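Local coordinates for protein chitinase (Thermococcus chitonophagus, PDB 5XSW) that probably hydrolyses the beta-1,4 linkages of chitin as an endochitinase and may bind the polysaccharide, this chain being the C-terminal part of a longer enzyme, at residues A[400-403]-A[404-408]; A[316-319]-A[320-324]; A[24-28]-A[29-33]; A[203-206]-A[207-211]. All coordinates share one frame; numbering follows the deposited sequence.

Contact 1. Residues A[400-403]-A[404-408]; sequences DDIE and YFFTV
Residues 400-403 run straight on into 404-408 as one piece of the helix 399-412, and four consecutive i to i+4 backbone bonds tie the halves together: Tyr404 N to Asp400 O, Phe405 N to Asp401 O, Phe406 N to Ile402 O and Thr407 N to Glu403 O. The last carbonyl is gripped twice. Thr407 OG1 also donates to Glu403 O, at 2.8 Å, and it comes in above the carbonyl plane, on the opposite face from Thr407 N. The hydroxyl can fold back this way because OG1 stands beside its own backbone N and anti to the carbonyl carbon (chi1 -55°), a common way for a helical threonine to settle its hydroxyl within the helix. One turn apart on another side, Ile402 and Phe406 lie side by side and point the same way; Ile402 CG2 sits in the plane of the Phe406 ring, at its edge, 3.7 Å from CE2. One face of that ring is covered by Phe405 CD2, 4.0 Å above its centre. This is the buried side of an amphipathic helix: Phe406 wedges between helices 421-439 and 449-461, while Phe405 turns to helix 186-199 and meets Phe453 edge-to-face. Cutting the Phe406 ring back to an alanine is likely to open a gap between those two helices and leave Ile402 CG2 and the Phe405 ring without the surface they pack on. Asp401 points back to the start of the helix, where its OD2 accepts from Thr398 N and forms a salt bridge with Lys186.

Contact 2. Residues A[316-319]-A[320-324]; sequences NEFL and RLAKD
Phe318 lays one face of its ring under the methyl of Ala322, a CH-pi contact with CB 4.1 Å from the ring centroid and 19° off the normal. The contact closes the C-terminal end of the helix 313-321, and Ala322 is the first residue to leave helical geometry. Its N-H still bonds back to Phe318 O at 2.9 Å, so the methyl and the amide of the same residue both hold on to Phe318. The Phe318 ring leans toward that methyl because chi1 (179°) sets CG opposite the backbone N, and Ala327 and Ile331 of helix 327-338 and Ala356 and Ile357 of helix 353-357 pack round it. The other side of the helix is more open to solvent. There Arg320 bends at chi3 (68°) and folds its guanidinium back over the previous turn, one face lying on Glu317 CA, with NH1 3.5 Å from Glu317 CB. The Glu317 carboxylate is nearly parallel to that plane, but the charged groups do not touch: OE1 and NH1 are 5.2 Å apart, so any attraction between them is probably weak. Beyond it, Leu321 CD1 rests against Glu317 CG, and both side chains touch Trp353. Where the chain turns off the helix, a water bridges two carbonyls of the chain, donating to Leu319 O and, at 2.8 Å, to Ala322 O.

Contact 3. Residues A[24-28]-A[29-33]; sequences THYVW and NGWCF
One backbone hydrogen bond joins residues 24-28 to 29-33: Gly30 N donates to Val27 O at 2.9 Å, closing a type II beta turn from Val27 to Gly30. Asn29, the third residue of the turn, has the positive phi of 71° that this turn demands. The turn belongs to the loop leading from strand 12-21 into strand 32-41 of the N-terminal beta-sheet domain.

Two aromatic contacts flank it. Asn29 CB lies over the five-membered ring of Trp28, 4.1 Å from its centroid, a CH-pi contact between neighbours, and Asn29 N is over a face of the indole as well. Before and after the turn, Tyr26 and Trp31 cross at about a right angle: Trp31 CB sits in the plane of the Tyr26 ring, at its edge, 3.7 Å from CD1. The Trp31 indole goes on to meet His77 edge-to-face.

The polar ends bond to other loops. Asp266 OD1 accepts from both Tyr26 OH and Asn29 N, Trp28 NE1 donates to Pro467 O, and Asn29 OD1 accepts from Arg471 N. Replacing Trp28 with an alanine would probably leave Pro467 O without this donor and strip Asn29 CB of the ring beneath it. With these groups bonded to residues far along the sequence, the turn is fastened to Asp266 and to the 467-471 stretch.

Contact 4. Residues A[203-206]-A[207-211]; sequences PNFL and MALAA
Met207 N to Pro203 O, Ala208 N to Asn204 O, Leu209 N to Phe205 O and Ala210 N to Leu206 O are the polar ties between 203-206 and 207-211, four successive i to i+4 bonds of 2.9 to 3.0 Å. They form the first turns of the helix 203-214, and Pro203 fits there because its lack of an N-H costs nothing at the beginning of a helix. Asn204 is buried, yet its amide is satisfied at both ends: ND2 donates to Asp386 OD1 and OD1 accepts from Gly165 N.

Next come the side chains that lean on the previous turn. Met207 CG, set anti to its carbonyl carbon (chi1 -74°), comes to 3.2 Å from Pro203 O; the chain then bends at chi2 and chi3. The methyl of Ala208 lies 3.4 Å from Asn204 O and touches Thr382 of helix 374-386. Phe205 and Leu209, one turn apart, meet only lightly, Phe205 CE2 being 4.4 Å from Leu209 CD2; both reach Asp333 of helix 327-338, and Phe205 also meets Phe151 edge-to-face.

Leu206 and Met207 pack against Leu192 of helix 186-199. Helix 203-214 is thus buried between helices 186-199, 327-338 and 374-386 in the helical, glycan-binding part of the chain, probably the catalytic domain. Its far end carries Lys212, Glu213 and Asn214 into the glycan pocket, and Leu209 packs on His374, itself a residue of that pocket, so these turns form the inner, apolar length of a helix whose C-terminal end lines the sugar-binding site.

Overall arrangement
Contacts 1, 2 and 4 are one-turn contacts within single helices, whereas contact 3 is a beta turn at the entrance to a strand. Contact 4 is wholly buried and largely apolar, and its Leu209 side chain lies about 8 Å from a bound sugar. Contact 1 is partly buried, with aromatic packing inside and a threonine hydroxyl bonded to its own helix outside. Contact 2, at the surface, has a water bridge at its helix end and an arginine folded over the preceding turn. Helix 186-199 touches both contact 1 and contact 4; helix 327-338 touches contacts 2 and 4. Contacts 1 and 2 lie on opposite sides of the chain's centre, their centres about 41 Å apart.

Contact 1. Residues A[400-403]-A[404-408]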
# COMPACT_ATOMS: atom_id res chain seq x y z
N ASP A 400 -29.23 19.35 10.75
CA ASP A 400 -28.30 19.61 9.65
C ASP A 400 -26.93 18.87 9.87
O ASP A 400 -26.38 18.34 8.93
CB ASP A 400 -28.04 21.11 9.51
CG ASP A 400 -29.20 21.84 8.78
OD1 ASP A 400 -30.09 21.18 8.21
OD2 ASP A 400 -29.19 23.07 8.73
N ASP A 401 -26.44 18.88 11.10
CA ASP A 401 -25.20 18.12 11.45
C ASP A 401 -25.31 16.63 11.13
O ASP A 401 -24.39 16.03 10.55
CB ASP A 401 -24.89 18.26 12.94
CG ASP A 401 -24.51 19.67 13.34
OD1 ASP A 401 -24.07 20.46 12.48
OD2 ASP A 401 -24.64 19.97 14.53
N ILE A 402 -26.44 16.03 11.53
CA ILE A 402 -26.68 14.60 11.36
C ILE A 402 -26.84 14.26 9.90
O ILE A 402 -26.28 13.30 9.37
CB ILE A 402 -27.97 14.13 12.14
CG1 ILE A 402 -27.85 14.45 13.63
CG2 ILE A 402 -28.23 12.64 11.94
CD1 ILE A 402 -26.77 13.77 14.36
N GLU A 403 -27.61 15.10 9.21
CA GLU A 403 -27.82 14.90 7.80
C GLU A 403 -26.51 14.96 7.02
O GLU A 403 -26.27 14.18 6.08
CB GLU A 403 -28.80 15.99 7.28
CG GLU A 403 -28.87 16.02 5.77
CD GLU A 403 -29.59 14.81 5.16
OE1 GLU A 403 -30.49 14.27 5.84
OE2 GLU A 403 -29.26 14.41 4.01
N TYR A 404 -25.71 15.95 7.36
CA TYR A 404 -24.41 16.14 6.71
C TYR A 404 -23.53 14.89 6.94
O TYR A 404 -22.96 14.29 6.02
CB TYR A 404 -23.76 17.41 7.30
CG TYR A 404 -22.30 17.52 6.89
CD1 TYR A 404 -21.93 17.59 5.55
CD2 TYR A 404 -21.30 17.53 7.85
CE1 TYR A 404 -20.57 17.68 5.19
CE2 TYR A 404 -19.98 17.63 7.50
CZ TYR A 404 -19.62 17.70 6.18
OH TYR A 404 -18.26 17.77 5.91
N PHE A 405 -23.45 14.50 8.20
CA PHE A 405 -22.68 13.30 8.57
C PHE A 405 -23.07 12.10 7.71
O PHE A 405 -22.20 11.48 7.08
CB PHE A 405 -22.86 12.99 10.05
CG PHE A 405 -22.10 11.76 10.47
CD1 PHE A 405 -20.72 11.82 10.68
CD2 PHE A 405 -22.75 10.53 10.60
CE1 PHE A 405 -19.99 10.67 11.02
CE2 PHE A 405 -22.02 9.38 10.95
CZ PHE A 405 -20.65 9.47 11.17
N PHE A 406 -24.36 11.80 7.57
CA PHE A 406 -24.71 10.62 6.80
C PHE A 406 -24.56 10.77 5.27
O PHE A 406 -24.28 9.80 4.61
CB PHE A 406 -26.13 10.12 7.12
CG PHE A 406 -26.22 9.44 8.44
CD1 PHE A 406 -25.79 8.13 8.57
CD2 PHE A 406 -26.66 10.11 9.57
CE1 PHE A 406 -25.83 7.47 9.81
CE2 PHE A 406 -26.69 9.45 10.83
CZ PHE A 406 -26.26 8.13 10.94
N THR A 407 -24.75 11.99 4.74
CA THR A 407 -24.38 12.28 3.34
C THR A 407 -22.91 11.96 3.06
O THR A 407 -22.60 11.34 2.06
CB THR A 407 -24.63 13.79 3.02
OG1 THR A 407 -26.00 14.10 3.33
CG2 THR A 407 -24.39 14.11 1.58
N VAL A 408 -22.02 12.41 3.92
CA VAL A 408 -20.59 12.10 3.73
C VAL A 408 -20.37 10.59 3.83
O VAL A 408 -19.67 9.95 2.98
CB VAL A 408 -19.73 12.85 4.76
CG1 VAL A 408 -18.23 12.39 4.59
CG2 VAL A 408 -19.89 14.42 4.54

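Contact 2. Residues A[316-319]-A[320-324]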
# COMPACT_ATOMS: atom_id res chain seq x y z
N ASN A 316 -6.71 -15.33 20.96
CA ASN A 316 -7.47 -15.19 22.23
C ASN A 316 -6.74 -15.86 23.44
O ASN A 316 -6.82 -15.39 24.57
CB ASN A 316 -8.88 -15.78 22.06
CG ASN A 316 -9.73 -14.95 21.11
OD1 ASN A 316 -9.46 -13.76 20.95
ND2 ASN A 316 -10.71 -15.55 20.46
N GLU A 317 -5.99 -16.90 23.15
CA GLU A 317 -5.19 -17.55 24.20
C GLU A 317 -4.13 -16.58 24.70
O GLU A 317 -3.96 -16.40 25.90
CB GLU A 317 -4.59 -18.85 23.66
CG GLU A 317 -3.75 -19.58 24.67
CD GLU A 317 -2.96 -20.75 24.06
OE1 GLU A 317 -3.04 -20.94 22.82
OE2 GLU A 317 -2.27 -21.49 24.82
N PHE A 318 -3.49 -15.85 23.78
CA PHE A 318 -2.55 -14.80 24.19
C PHE A 318 -3.22 -13.70 25.01
O PHE A 318 -2.64 -13.22 25.99
CB PHE A 318 -1.87 -14.18 22.93
CG PHE A 318 -0.92 -13.08 23.25
CD1 PHE A 318 0.37 -13.37 23.67
CD2 PHE A 318 -1.32 -11.78 23.17
CE1 PHE A 318 1.22 -12.37 23.99
CE2 PHE A 318 -0.45 -10.73 23.48
CZ PHE A 318 0.81 -11.03 23.89
N LEU A 319 -4.42 -13.26 24.61
CA LEU A 319 -5.12 -12.20 25.37
C LEU A 319 -5.42 -12.69 26.82
O LEU A 319 -5.33 -11.96 27.80
CB LEU A 319 -6.44 -11.83 24.69
CG LEU A 319 -6.51 -11.16 23.27
CD1 LEU A 319 -7.95 -11.03 22.75
CD2 LEU A 319 -5.84 -9.80 23.30
N ARG A 320 -5.80 -13.95 26.93
CA ARG A 320 -6.11 -14.57 28.26
C ARG A 320 -4.84 -14.64 29.12
O ARG A 320 -4.85 -14.27 30.27
CB ARG A 320 -6.77 -15.94 27.97
CG ARG A 320 -7.17 -16.86 29.10
CD ARG A 320 -8.17 -17.94 28.55
NE ARG A 320 -7.59 -18.92 27.62
CZ ARG A 320 -7.90 -19.06 26.32
NH1 ARG A 320 -7.29 -19.99 25.59
NH2 ARG A 320 -8.82 -18.29 25.71
N LEU A 321 -3.70 -15.01 28.54
CA LEU A 321 -2.51 -15.34 29.34
C LEU A 321 -1.49 -14.27 29.57
O LEU A 321 -0.73 -14.36 30.54
CB LEU A 321 -1.76 -16.53 28.72
CG LEU A 321 -2.52 -17.85 28.53
CD1 LEU A 321 -1.72 -18.85 27.72
CD2 LEU A 321 -2.83 -18.45 29.89
N ALA A 322 -1.39 -13.28 28.66
CA ALA A 322 -0.29 -12.31 28.76
C ALA A 322 -0.30 -11.61 30.11
O ALA A 322 -1.35 -11.19 30.58
CB ALA A 322 -0.37 -11.27 27.61
N LYS A 323 0.86 -11.42 30.71
CA LYS A 323 0.90 -10.68 31.99
C LYS A 323 0.69 -9.18 31.84
O LYS A 323 0.27 -8.52 32.78
CB LYS A 323 2.22 -10.93 32.74
CG LYS A 323 2.30 -12.29 33.50
CD LYS A 323 3.66 -12.51 34.20
CE LYS A 323 3.91 -14.03 34.49
NZ LYS A 323 5.34 -14.36 34.88
N ASP A 324 1.00 -8.62 30.67
CA ASP A 324 0.86 -7.17 30.45
C ASP A 324 -0.58 -6.93 29.97
O ASP A 324 -1.01 -7.43 28.90
CB ASP A 324 1.92 -6.67 29.42
CG ASP A 324 1.81 -5.17 29.12
OD1 ASP A 324 0.85 -4.50 29.53
OD2 ASP A 324 2.74 -4.66 28.48
O HOH W 1 -3.80 -10.72 29.36

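Contact 3. Residues A[24-28]-A[29-33]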
# COMPACT_ATOMS: atom_id res chain seq x y z
N THR A 24 -23.16 -13.01 -9.29
CA THR A 24 -22.74 -12.50 -10.59
C THR A 24 -22.56 -10.97 -10.58
O THR A 24 -21.97 -10.40 -11.49
CB THR A 24 -23.75 -12.90 -11.73
OG1 THR A 24 -25.06 -12.46 -11.38
CG2 THR A 24 -23.73 -14.42 -11.96
N HIS A 25 -23.05 -10.31 -9.54
CA HIS A 25 -22.78 -8.89 -9.35
C HIS A 25 -22.47 -8.68 -7.86
O HIS A 25 -22.74 -9.56 -7.05
CB HIS A 25 -23.97 -8.03 -9.78
CG HIS A 25 -25.24 -8.40 -9.09
ND1 HIS A 25 -25.64 -7.81 -7.90
CD2 HIS A 25 -26.18 -9.34 -9.37
CE1 HIS A 25 -26.77 -8.36 -7.50
NE2 HIS A 25 -27.12 -9.29 -8.37
N TYR A 26 -21.91 -7.53 -7.53
CA TYR A 26 -21.52 -7.22 -6.16
C TYR A 26 -22.65 -7.48 -5.20
O TYR A 26 -23.76 -7.01 -5.40
CB TYR A 26 -21.07 -5.74 -6.02
CG TYR A 26 -20.88 -5.36 -4.58
CD1 TYR A 26 -19.81 -5.88 -3.86
CD2 TYR A 26 -21.78 -4.54 -3.93
CE1 TYR A 26 -19.63 -5.57 -2.52
CE2 TYR A 26 -21.61 -4.23 -2.57
CZ TYR A 26 -20.53 -4.76 -1.89
OH TYR A 26 -20.33 -4.51 -0.56
N VAL A 27 -22.37 -8.23 -4.13
CA VAL A 27 -23.26 -8.22 -2.97
C VAL A 27 -22.37 -8.14 -1.71
O VAL A 27 -21.21 -8.58 -1.73
CB VAL A 27 -24.20 -9.49 -2.90
CG1 VAL A 27 -24.82 -9.80 -4.26
CG2 VAL A 27 -23.50 -10.67 -2.37
N TRP A 28 -22.91 -7.55 -0.65
CA TRP A 28 -22.22 -7.31 0.61
C TRP A 28 -21.56 -8.56 1.11
O TRP A 28 -22.21 -9.61 1.22
CB TRP A 28 -23.20 -6.81 1.64
CG TRP A 28 -22.58 -6.70 2.99
CD1 TRP A 28 -22.72 -7.58 4.04
CD2 TRP A 28 -21.76 -5.62 3.48
NE1 TRP A 28 -22.00 -7.13 5.13
CE2 TRP A 28 -21.44 -5.91 4.83
CE3 TRP A 28 -21.29 -4.41 2.90
CZ2 TRP A 28 -20.63 -5.08 5.60
CZ3 TRP A 28 -20.49 -3.57 3.68
CH2 TRP A 28 -20.18 -3.89 5.03
N ASN A 29 -20.24 -8.48 1.33
CA ASN A 29 -19.43 -9.55 1.90
C ASN A 29 -19.26 -10.73 0.95
O ASN A 29 -18.67 -11.72 1.30
CB ASN A 29 -20.05 -10.06 3.21
CG ASN A 29 -18.99 -10.36 4.26
OD1 ASN A 29 -17.84 -9.95 4.12
ND2 ASN A 29 -19.39 -11.04 5.35
N GLY A 30 -19.74 -10.61 -0.27
CA GLY A 30 -19.62 -11.72 -1.21
C GLY A 30 -18.99 -11.35 -2.53
O GLY A 30 -19.23 -12.01 -3.55
N TRP A 31 -18.15 -10.30 -2.53
CA TRP A 31 -17.55 -9.86 -3.79
C TRP A 31 -16.42 -10.78 -4.15
O TRP A 31 -16.12 -11.05 -5.33
CB TRP A 31 -17.08 -8.40 -3.67
CG TRP A 31 -16.37 -7.85 -4.88
CD1 TRP A 31 -16.95 -7.27 -6.00
CD2 TRP A 31 -14.95 -7.82 -5.11
NE1 TRP A 31 -15.97 -6.92 -6.90
CE2 TRP A 31 -14.74 -7.23 -6.38
CE3 TRP A 31 -13.83 -8.26 -4.39
CZ2 TRP A 31 -13.47 -7.05 -6.91
CZ3 TRP A 31 -12.57 -8.09 -4.93
CH2 TRP A 31 -12.41 -7.49 -6.19
N CYS A 32 -15.75 -11.27 -3.11
CA CYS A 32 -14.69 -12.25 -3.23
C CYS A 32 -14.70 -13.10 -1.95
O CYS A 32 -14.92 -12.58 -0.82
CB CYS A 32 -13.30 -11.59 -3.39
SG CYS A 32 -12.05 -12.67 -3.93
N PHE A 33 -14.48 -14.39 -2.12
CA PHE A 33 -14.23 -15.30 -0.99
C PHE A 33 -12.82 -15.79 -1.05
O PHE A 33 -12.38 -16.33 -2.08
CB PHE A 33 -15.23 -16.52 -0.99
CG PHE A 33 -16.66 -16.10 -0.90
CD1 PHE A 33 -17.20 -15.70 0.31
CD2 PHE A 33 -17.46 -16.09 -2.02
CE1 PHE A 33 -18.55 -15.31 0.40
CE2 PHE A 33 -18.80 -15.68 -1.96
CZ PHE A 33 -19.34 -15.28 -0.75

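Contact 4. Residues A[203-206]-A[207-211]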
# COMPACT_ATOMS: atom_id res chain seq x y z
N PRO A 203 -12.58 5.39 21.37
CA PRO A 203 -12.29 6.75 20.89
C PRO A 203 -11.06 7.33 21.55
O PRO A 203 -10.35 8.10 20.89
CB PRO A 203 -13.56 7.58 21.30
CG PRO A 203 -14.65 6.54 21.46
CD PRO A 203 -13.93 5.25 21.93
N ASN A 204 -10.78 6.99 22.81
CA ASN A 204 -9.60 7.57 23.45
C ASN A 204 -8.28 7.06 22.77
O ASN A 204 -7.26 7.75 22.74
CB ASN A 204 -9.55 7.17 24.92
CG ASN A 204 -10.62 7.88 25.76
OD1 ASN A 204 -11.10 8.97 25.39
ND2 ASN A 204 -11.03 7.24 26.86
N PHE A 205 -8.33 5.85 22.25
CA PHE A 205 -7.13 5.30 21.59
C PHE A 205 -6.88 6.11 20.27
O PHE A 205 -5.76 6.50 19.99
CB PHE A 205 -7.30 3.82 21.27
CG PHE A 205 -6.12 3.25 20.51
CD1 PHE A 205 -4.97 2.91 21.21
CD2 PHE A 205 -6.14 3.16 19.11
CE1 PHE A 205 -3.82 2.44 20.54
CE2 PHE A 205 -4.98 2.70 18.40
CZ PHE A 205 -3.83 2.34 19.15
N LEU A 206 -7.93 6.32 19.48
CA LEU A 206 -7.76 7.12 18.21
C LEU A 206 -7.33 8.54 18.53
O LEU A 206 -6.52 9.14 17.81
CB LEU A 206 -9.06 7.16 17.36
CG LEU A 206 -9.38 5.80 16.71
CD1 LEU A 206 -10.66 5.82 15.89
CD2 LEU A 206 -8.21 5.34 15.75
N MET A 207 -7.80 9.07 19.65
CA MET A 207 -7.43 10.43 20.10
C MET A 207 -5.93 10.49 20.42
O MET A 207 -5.18 11.43 20.03
CB MET A 207 -8.25 10.84 21.35
CG MET A 207 -9.71 11.19 21.04
SD MET A 207 -9.93 12.89 20.36
CE MET A 207 -9.43 13.94 21.73
N ALA A 208 -5.49 9.48 21.15
CA ALA A 208 -4.12 9.38 21.57
C ALA A 208 -3.23 9.22 20.33
O ALA A 208 -2.14 9.79 20.27
CB ALA A 208 -3.93 8.13 22.49
N LEU A 209 -3.72 8.42 19.39
CA LEU A 209 -2.93 8.10 18.21
C LEU A 209 -2.74 9.40 17.39
O LEU A 209 -1.63 9.72 16.98
CB LEU A 209 -3.63 7.03 17.37
CG LEU A 209 -2.83 6.62 16.07
CD1 LEU A 209 -1.38 6.10 16.37
CD2 LEU A 209 -3.62 5.57 15.30
N ALA A 210 -3.82 10.16 17.19
CA ALA A 210 -3.69 11.40 16.39
C ALA A 210 -2.77 12.40 17.10
O ALA A 210 -2.08 13.21 16.45
CB ALA A 210 -5.07 12.04 16.13
N ALA A 211 -2.80 12.42 18.44
CA ALA A 211 -2.00 13.39 19.18
C ALA A 211 -0.47 13.11 18.94
O ALA A 211 0.34 14.02 18.67
CB ALA A 211 -2.35 13.34 20.68